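Local structure of cystathionine beta-lyases/cystathionine gamma-synthases (Corynebacterium glutamicum, 5X5H) at residues L187-P190 / L191-G194; L251-L254 / A255-D259. The protein probably makes L,L-cystathionine and succinate from O-succinyl-L-homoserine and L-cysteine as a pyridoxal 5'-phosphate-dependent cystathionine gamma-synthase in methionine biosynthesis. All coordinates share one frame; numbering follows the deposited sequence.

Contact 1: L187-P190 / L191-G194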
ATOM      1  N   LEU A 187       9.381  -2.925 -27.662  1.00 12.04           N
ATOM      2  CA  LEU A 187       9.183  -3.220 -29.123  1.00 13.43           C
ATOM      3  C   LEU A 187       9.554  -2.073 -29.997  1.00 13.18           C
ATOM      4  O   LEU A 187       9.846  -2.293 -31.206  1.00 14.37           O
ATOM      5  CB  LEU A 187       7.760  -3.670 -29.394  1.00 12.27           C
ATOM      6  CG  LEU A 187       7.309  -4.910 -28.577  1.00 13.70           C
ATOM      7  CD1 LEU A 187       5.878  -5.270 -29.040  1.00 13.41           C
ATOM      8  CD2 LEU A 187       8.246  -6.069 -28.739  1.00 15.40           C
ATOM      9  N   GLN A 188       9.542  -0.852 -29.527  1.00 12.60           N
ATOM     10  CA  GLN A 188       9.722   0.273 -30.417  1.00 12.23           C
ATOM     11  C   GLN A 188      10.257   1.487 -29.664  1.00 11.33           C
ATOM     12  O   GLN A 188       9.858   1.728 -28.506  1.00 12.21           O
ATOM     13  CB  GLN A 188       8.380   0.661 -31.010  1.00 12.84           C
ATOM     14  CG  GLN A 188       8.335   1.810 -32.037  1.00 13.25           C
ATOM     15  CD  GLN A 188       6.948   1.940 -32.692  1.00 12.77           C
ATOM     16  OE1 GLN A 188       6.761   1.481 -33.859  1.00 14.30           O
ATOM     17  NE2 GLN A 188       5.973   2.439 -31.991  1.00 13.03           N
ATOM     18  N   GLN A 189      11.245   2.209 -30.224  1.00 12.73           N
ATOM     19  CA  GLN A 189      11.887   3.312 -29.554  1.00 13.58           C
ATOM     20  C   GLN A 189      11.845   4.540 -30.472  1.00 13.78           C
ATOM     21  O   GLN A 189      12.803   4.820 -31.198  1.00 14.21           O
ATOM     22  CB  GLN A 189      13.308   2.944 -29.098  1.00 14.63           C
ATOM     23  CG  GLN A 189      13.365   1.802 -28.120  1.00 16.71           C
ATOM     24  CD  GLN A 189      14.740   1.322 -27.822  1.00 23.19           C
ATOM     25  OE1 GLN A 189      15.476   0.968 -28.750  1.00 22.33           O
ATOM     26  NE2 GLN A 189      15.082   1.186 -26.539  1.00 21.78           N
ATOM     27  N   PRO A 190      10.725   5.240 -30.464  1.00 12.92           N
ATOM     28  CA  PRO A 190      10.555   6.372 -31.424  1.00 11.99           C
ATOM     29  C   PRO A 190      11.590   7.442 -31.348  1.00 13.60           C
ATOM     30  O   PRO A 190      11.838   8.121 -32.366  1.00 13.82           O
ATOM     31  CB  PRO A 190       9.169   6.905 -31.126  1.00 12.20           C
ATOM     32  CG  PRO A 190       8.486   5.744 -30.489  1.00 12.14           C
ATOM     33  CD  PRO A 190       9.535   4.974 -29.688  1.00 12.91           C
ATOM     34  N   LEU A 191      12.204   7.717 -30.216  1.00 12.26           N
ATOM     35  CA  LEU A 191      13.267   8.755 -30.192  1.00 13.92           C
ATOM     36  C   LEU A 191      14.390   8.392 -31.108  1.00 16.10           C
ATOM     37  O   LEU A 191      14.983   9.312 -31.679  1.00 17.99           O
ATOM     38  CB  LEU A 191      13.757   9.047 -28.781  1.00 15.06           C
ATOM     39  CG  LEU A 191      12.777   9.515 -27.752  1.00 14.05           C
ATOM     40  CD1 LEU A 191      13.466   9.536 -26.381  1.00 14.61           C
ATOM     41  CD2 LEU A 191      12.087  10.786 -28.139  1.00 15.08           C
ATOM     42  N   LYS A 192      14.640   7.123 -31.269  1.00 14.94           N
ATOM     43  CA  LYS A 192      15.795   6.666 -32.146  1.00 15.73           C
ATOM     44  C   LYS A 192      15.422   6.860 -33.621  1.00 19.51           C
ATOM     45  O   LYS A 192      16.326   6.785 -34.509  1.00 21.73           O
ATOM     46  CB  LYS A 192      16.133   5.240 -31.828  1.00 18.13           C
ATOM     47  CG  LYS A 192      16.549   5.083 -30.338  1.00 21.04           C
ATOM     48  CD  LYS A 192      17.148   3.766 -30.047  1.00 24.91           C
ATOM     49  CE  LYS A 192      17.475   3.660 -28.587  1.00 24.93           C
ATOM     50  NZ  LYS A 192      18.022   2.297 -28.394  1.00 30.36           N
ATOM     51  N   LEU A 193      14.174   7.166 -33.927  1.00 16.62           N
ATOM     52  CA  LEU A 193      13.743   7.355 -35.317  1.00 18.91           C
ATOM     53  C   LEU A 193      13.389   8.780 -35.554  1.00 19.25           C
ATOM     54  O   LEU A 193      12.820   9.084 -36.592  1.00 22.40           O
ATOM     55  CB  LEU A 193      12.603   6.418 -35.585  1.00 19.88           C
ATOM     56  CG  LEU A 193      12.749   4.940 -35.378  1.00 24.28           C
ATOM     57  CD1 LEU A 193      11.435   4.173 -35.466  1.00 22.93           C
ATOM     58  CD2 LEU A 193      13.769   4.378 -36.324  1.00 27.82           C
ATOM     59  N   GLY A 194      13.629   9.702 -34.620  1.00 16.81           N
ATOM     60  CA  GLY A 194      13.437  11.055 -34.814  1.00 17.71           C
ATOM     61  C   GLY A 194      12.304  11.766 -34.160  1.00 16.65           C
ATOM     62  O   GLY A 194      12.109  12.984 -34.264  1.00 18.54           O
TER
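A short 3-10 turn joins Q189 and P190 to K192 and L193 in the connection between helix 184-187 and strand 197-201. The carbonyl oxygens of Q189 and P190 receive its first two bonds: K192 N lies 2.9 Å from Q189 O, and L193 N lies 3.0 Å from P190 O. Each links a residue to the third one before it, the spacing that defines a 3-10 turn. P190 suits the start of the turn, since its ring fixes phi near the required value and its nitrogen has no hydrogen to offer.

Along one flank the side chains of Q189 and K192 run side by side, pointing the same way. In both, CG stands beside the backbone N (chi1 -61° and -60°) and the chain beyond it is extended, which, with the turn of the backbone, lets them run together. The K192 methylenes lie alongside the glutamine, with CD 4.0 Å from Q189 CB, and NZ reaches Q189 OE1 at 2.9 Å, from above the amide plane. At the other end of the amide, Q189 NE2 is held by the backbone O of L70, so two partners fix its orientation.

This connection belongs to the crossover between the parallel neighbouring strands 175-179 and 197-201 of the large mixed sheet, an arrangement consistent with a fold-type I PLP enzyme. P190 makes apolar packing on V198, with E71 as a further neighbour, and L193 does the same on I162. L191, which touches V198 too, belongs with E71 to the site of a bound magnesium ion. The turn ends at G194, which takes a phi of 108°, a value glycine adopts readily because it has no CB to meet the L193 carbonyl oxygen; its N lies 3.3 Å from L191 O in a further backbone bond.

Contact 2: L251-L254 / A255-D259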
ATOM      1  N   LEU A 251       7.126  -3.026 -14.272  1.00  9.54           N
ATOM      2  CA  LEU A 251       8.072  -2.814 -15.371  1.00 10.09           C
ATOM      3  C   LEU A 251       9.275  -3.798 -15.347  1.00 10.35           C
ATOM      4  O   LEU A 251       9.842  -4.123 -16.404  1.00 10.81           O
ATOM      5  CB  LEU A 251       8.499  -1.352 -15.336  1.00 11.27           C
ATOM      6  CG  LEU A 251       9.490  -0.872 -16.338  1.00 10.81           C
ATOM      7  CD1 LEU A 251       9.022  -1.188 -17.807  1.00 11.03           C
ATOM      8  CD2 LEU A 251       9.735   0.599 -16.086  1.00 12.09           C
ATOM      9  N   LYS A 252       9.572  -4.306 -14.150  1.00 10.55           N
ATOM     10  CA  LYS A 252      10.679  -5.265 -14.044  1.00 11.03           C
ATOM     11  C   LYS A 252      10.483  -6.536 -14.842  1.00 12.49           C
ATOM     12  O   LYS A 252      11.446  -7.263 -15.132  1.00 13.56           O
ATOM     13  CB  LYS A 252      10.976  -5.554 -12.563  1.00 12.61           C
ATOM     14  CG  LYS A 252      11.425  -4.342 -11.781  1.00 13.07           C
ATOM     15  CD  LYS A 252      11.714  -4.701 -10.319  1.00 13.92           C
ATOM     16  CE  LYS A 252      12.128  -3.422  -9.611  1.00 16.82           C
ATOM     17  NZ  LYS A 252      12.507  -3.745  -8.148  1.00 19.97           N
ATOM     18  N   THR A 253       9.236  -6.873 -15.204  1.00 10.32           N
ATOM     19  CA  THR A 253       8.914  -8.063 -16.012  1.00 10.20           C
ATOM     20  C   THR A 253       8.417  -7.704 -17.438  1.00 10.87           C
ATOM     21  O   THR A 253       7.928  -8.595 -18.109  1.00 11.82           O
ATOM     22  CB  THR A 253       7.867  -8.958 -15.325  1.00 11.22           C
ATOM     23  OG1 THR A 253       6.659  -8.245 -15.004  1.00 10.95           O
ATOM     24  CG2 THR A 253       8.458  -9.563 -14.080  1.00 11.66           C
ATOM     25  N   LEU A 254       8.607  -6.472 -17.885  1.00 11.16           N
ATOM     26  CA  LEU A 254       8.087  -6.087 -19.209  1.00 10.95           C
ATOM     27  C   LEU A 254       8.596  -6.969 -20.334  1.00 10.96           C
ATOM     28  O   LEU A 254       7.784  -7.453 -21.142  1.00 11.17           O
ATOM     29  CB  LEU A 254       8.323  -4.615 -19.480  1.00 11.22           C
ATOM     30  CG  LEU A 254       7.853  -4.132 -20.878  1.00 11.46           C
ATOM     31  CD1 LEU A 254       6.360  -4.292 -21.094  1.00 13.29           C
ATOM     32  CD2 LEU A 254       8.221  -2.672 -21.072  1.00 12.94           C
ATOM     33  N   ALA A 255       9.892  -7.189 -20.374  1.00 10.25           N
ATOM     34  CA  ALA A 255      10.401  -8.014 -21.487  1.00 10.99           C
ATOM     35  C   ALA A 255       9.824  -9.366 -21.478  1.00 11.48           C
ATOM     36  O   ALA A 255       9.398  -9.930 -22.511  1.00 11.14           O
ATOM     37  CB  ALA A 255      11.900  -8.119 -21.460  1.00 13.90           C
ATOM     38  N   VAL A 256       9.787 -10.092 -20.341  1.00 10.51           N
ATOM     39  CA  VAL A 256       9.278 -11.464 -20.281  1.00 10.59           C
ATOM     40  C   VAL A 256       7.772 -11.516 -20.538  1.00 10.90           C
ATOM     41  O   VAL A 256       7.261 -12.445 -21.124  1.00 12.25           O
ATOM     42  CB  VAL A 256       9.699 -12.298 -19.038  1.00 11.51           C
ATOM     43  CG1 VAL A 256      11.238 -12.480 -19.090  1.00 12.78           C
ATOM     44  CG2 VAL A 256       9.239 -11.655 -17.755  1.00 11.21           C
ATOM     45  N   ARG A 257       7.041 -10.493 -20.052  1.00 10.22           N
ATOM     46  CA  ARG A 257       5.637 -10.411 -20.363  1.00  9.91           C
ATOM     47  C   ARG A 257       5.443 -10.200 -21.852  1.00 10.66           C
ATOM     48  O   ARG A 257       4.629 -10.934 -22.445  1.00  9.92           O
ATOM     49  CB  ARG A 257       4.958  -9.315 -19.551  1.00  9.06           C
ATOM     50  CG  ARG A 257       4.814  -9.663 -18.059  1.00  9.40           C
ATOM     51  CD  ARG A 257       4.061  -8.583 -17.269  1.00  9.53           C
ATOM     52  NE  ARG A 257       4.782  -7.333 -17.091  1.00  9.50           N
ATOM     53  CZ  ARG A 257       4.626  -6.203 -17.707  1.00  9.62           C
ATOM     54  NH1 ARG A 257       3.722  -6.089 -18.691  1.00 10.98           N
ATOM     55  NH2 ARG A 257       5.334  -5.143 -17.393  1.00 10.89           N
ATOM     56  N   MET A 258       6.038  -9.156 -22.389  1.00 10.57           N
ATOM     57  CA  MET A 258       5.775  -8.819 -23.805  1.00 10.45           C
ATOM     58  C   MET A 258       6.168  -9.961 -24.724  1.00 10.52           C
ATOM     59  O   MET A 258       5.465 -10.179 -25.725  1.00 11.76           O
ATOM     60  CB  MET A 258       6.414  -7.515 -24.132  1.00 11.77           C
ATOM     61  CG  MET A 258       6.025  -7.002 -25.536  1.00 12.68           C
ATOM     62  SD  MET A 258       4.225  -6.726 -25.816  1.00 14.44           S
ATOM     63  CE  MET A 258       4.072  -4.987 -25.509  1.00 14.07           C
ATOM     64  N   ASP A 259       7.235 -10.682 -24.446  1.00 10.66           N
ATOM     65  CA  ASP A 259       7.585 -11.780 -25.342  1.00 11.51           C
ATOM     66  C   ASP A 259       6.452 -12.823 -25.336  1.00 12.01           C
ATOM     67  O   ASP A 259       6.122 -13.359 -26.411  1.00 12.91           O
ATOM     68  CB  ASP A 259       8.857 -12.408 -24.954  1.00 13.36           C
ATOM     69  CG  ASP A 259      10.034 -11.673 -25.584  1.00 16.73           C
ATOM     70  OD1 ASP A 259       9.937 -11.214 -26.736  1.00 20.41           O
ATOM     71  OD2 ASP A 259      11.064 -11.791 -24.990  1.00 24.83           O
TER
HETATM   72  O   HOH W   1      11.623  -8.877 -17.882  1.00 20.33           O
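T253 OG1 is gripped from two directions: it accepts the N-H of R257 NE at 3.0 Å, with an N-H...O angle of 154°, and it is also hydrogen-bonded to the backbone O of G250. T253 occupies the N-cap position of helix 254-273, within the type I turn from L251 to L254 that links this helix to helix 241-251. Its hydroxyl makes no capping bond; it holds the arginine one turn further on instead.

A bend in the R257 chain at chi3 (-70°) swings the guanidinium back over the start of the helix, so that T253 OG1 lies within 3° of its plane, at the edge. L254 CA sits over one face, 3.4 Å from R257 NH2. The remaining nitrogens are occupied as well, NH2 by G250 O and NH1 by Y205 O. A long, multiply donating side chain suits this buried place, where it ties the turn, the helix and a neighbouring loop together.

The backbone supplies the first helical bonds: R257 N to T253 O at 2.9 Å, and M258 N to L254 O at 2.7 Å, both nearly straight. L254 and M258, one turn apart, bring apolar groups to the same side, with L254 CD1 4.4 Å from M258 CB, and M258 packs on Y186 of helix 184-187.

The contact also meets the second subunit: V256 packs against V256 of that chain, and R257 on its T253. An apolar valine suits this self-packing across the interface. Within the chain, V256 CG2 rests 3.9 Å from T253 CB. A water donates to K252 O at 3.2 Å and weakly accepts the N-H of V256 N at 3.3 Å.

Contact 1 closes before contact 2 opens along the chain, and their centres are 18 Å apart. They nevertheless meet at one end, where L187 CD1 packs on M258 SD at 3.9 Å. Helix 58-70 gives a second tie: the backbone of L70 holds Q189 of contact 1, and the side chain of L251 of contact 2 packs on the same residue. Both contacts stand back from the cofactor: the side chains of P190 and M258 are each about 12 Å from bound PLP. Contact 1 lies at the magnesium site of E71 and L191. Contact 2 has R257 about 8 Å, side chain to side chain, from K204, the predicted cofactor-attachment lysine, which carries no cofactor linkage here.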